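Local structure of hemerythrin-like domain-containing protein (Streptococcus mutans, 2QKP) at the interface of chains A and B. The protein is of unknown function but, as a hemerythrin-like protein with a C-terminal PAS domain, the part given here, probably takes part in sensing. Coordinates in Å, arbitrary orientation; residue numbers count along the deposited sequence, not the author numbering. Chains: chain A/B, Uncharacterized protein.

The interface of chains A and B. Residues chain A 11, 18, 21-22, 25, 43; chain B 11-12, 16, 21, 25.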
# COMPACT_ATOMS: atom_id res chain seq x y z
N PHE A 11 10.41 10.98 1.40
CA PHE A 11 9.51 10.02 0.74
C PHE A 11 8.18 10.73 0.67
O PHE A 11 7.74 11.32 1.67
CB PHE A 11 9.35 8.77 1.59
CG PHE A 11 10.28 7.61 1.24
CD1 PHE A 11 9.85 6.59 0.36
CD2 PHE A 11 11.55 7.52 1.82
CE1 PHE A 11 10.71 5.48 0.07
CE2 PHE A 11 12.39 6.45 1.54
CZ PHE A 11 11.96 5.40 0.69
N VAL A 18 14.62 3.88 4.72
CA VAL A 18 14.39 2.65 3.99
C VAL A 18 13.78 1.57 4.91
O VAL A 18 12.81 0.91 4.54
CB VAL A 18 15.72 2.11 3.36
CG1 VAL A 18 15.57 0.63 2.97
CG2 VAL A 18 16.11 2.94 2.16
N ALA A 21 10.13 2.52 5.32
CA ALA A 21 9.36 2.33 4.07
C ALA A 21 9.12 0.84 3.89
O ALA A 21 8.02 0.42 3.54
CB ALA A 21 10.06 2.93 2.87
N ASN A 22 10.15 0.03 4.13
CA ASN A 22 10.00 -1.43 4.07
C ASN A 22 8.97 -1.94 5.07
O ASN A 22 8.12 -2.76 4.71
CB ASN A 22 11.37 -2.13 4.28
CG ASN A 22 11.28 -3.64 4.06
OD1 ASN A 22 10.85 -4.06 3.01
ND2 ASN A 22 11.66 -4.44 5.07
N LEU A 25 5.46 -1.13 3.72
CA LEU A 25 5.06 -1.99 2.60
C LEU A 25 4.64 -3.36 3.09
O LEU A 25 3.76 -3.99 2.51
CB LEU A 25 6.18 -2.11 1.57
CG LEU A 25 6.37 -0.86 0.69
CD1 LEU A 25 7.75 -0.87 0.02
CD2 LEU A 25 5.25 -0.65 -0.36
N TYR A 43 10.47 -7.72 -7.05
CA TYR A 43 10.08 -7.47 -5.66
C TYR A 43 8.69 -7.98 -5.33
O TYR A 43 7.77 -7.82 -6.14
CB TYR A 43 10.11 -5.95 -5.43
CG TYR A 43 9.35 -5.50 -4.18
CD1 TYR A 43 9.96 -5.54 -2.92
CD2 TYR A 43 8.03 -5.03 -4.27
CE1 TYR A 43 9.29 -5.11 -1.75
CE2 TYR A 43 7.34 -4.63 -3.11
CZ TYR A 43 7.97 -4.69 -1.86
OH TYR A 43 7.29 -4.26 -0.76
N PHE B 11 14.33 -4.99 -0.12
CA PHE B 11 13.01 -4.60 0.36
C PHE B 11 12.19 -5.88 0.30
O PHE B 11 12.18 -6.53 -0.72
CB PHE B 11 12.38 -3.60 -0.61
CG PHE B 11 12.62 -2.15 -0.28
CD1 PHE B 11 11.68 -1.43 0.46
CD2 PHE B 11 13.72 -1.49 -0.78
CE1 PHE B 11 11.89 -0.05 0.74
CE2 PHE B 11 13.91 -0.13 -0.53
CZ PHE B 11 12.99 0.57 0.26
N GLY B 12 11.45 -6.21 1.37
CA GLY B 12 10.59 -7.39 1.34
C GLY B 12 11.31 -8.64 0.89
O GLY B 12 12.39 -8.96 1.40
N LEU B 16 14.29 -3.11 -4.30
CA LEU B 16 13.76 -1.89 -4.88
C LEU B 16 14.76 -0.81 -4.61
O LEU B 16 15.49 -0.85 -3.61
CB LEU B 16 12.44 -1.44 -4.23
CG LEU B 16 11.19 -2.32 -4.30
CD1 LEU B 16 10.12 -1.81 -3.34
CD2 LEU B 16 10.61 -2.32 -5.72
N ALA B 21 10.45 2.37 -4.58
CA ALA B 21 9.63 2.20 -3.36
C ALA B 21 8.70 3.41 -3.21
O ALA B 21 7.52 3.27 -2.89
CB ALA B 21 10.53 2.04 -2.13
N LEU B 25 4.52 3.45 -3.22
CA LEU B 25 3.67 4.06 -2.16
C LEU B 25 2.69 5.10 -2.74
O LEU B 25 1.53 5.22 -2.26
CB LEU B 25 4.55 4.65 -1.04
CG LEU B 25 5.25 3.53 -0.21
CD1 LEU B 25 6.44 4.09 0.63
CD2 LEU B 25 4.24 2.87 0.70
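B:Phe11, at the end of strand 9-11, lays its ring along helix 18-27 of chain A, where two PAS domains meet through their N-terminal strands and helices in the two-fold pair of the deposited assembly, which may or may not be the natural dimer. The ring takes apolar contacts from successive turns of that helix. CG1 of A:Val18, 3.7 Å from CZ, and CB of A:Asn22, near CD1, both stand above the same face, towards its rim; the valine methyl is put there by a first torsion that sets it anti to the backbone N (chi1 163°). The methyl of A:Ala21 lies close to the ring plane, beyond the rim at CE1. CD1 of A:Leu25 sits beyond the rim at CD1, 4.0 Å from that atom and displaced towards the face opposite A:Asn22. The two-fold twin of the alanine contact brings CE1 of A:Phe11 to CB of B:Ala21 at 4.1 Å. Near the symmetry axis A:Leu25 and B:Leu25 pass each other at a slant, CD2 against CD2 at 3.8 Å.

A:Tyr43, on strand 41-44, packs against the CB and backbone carbonyl of B:Phe11, its CE1 3.6 Å from that CB; the carbonyl carbon lies at the ring edge, in plane. B:Leu16 sets its CD1 methyl over one face of the tyrosine ring, 3.6 Å from the centroid, in a CH-pi contact.

A hydrogen bond runs from the backbone N of B:Gly12 to the side-chain amide oxygen OD1 of A:Asn22, at 2.8 Å, and the two-fold repeats it with the chains exchanged. It is bent, with 144° at the hydrogen, and the donor is tilted 25° from the carbonyl plane.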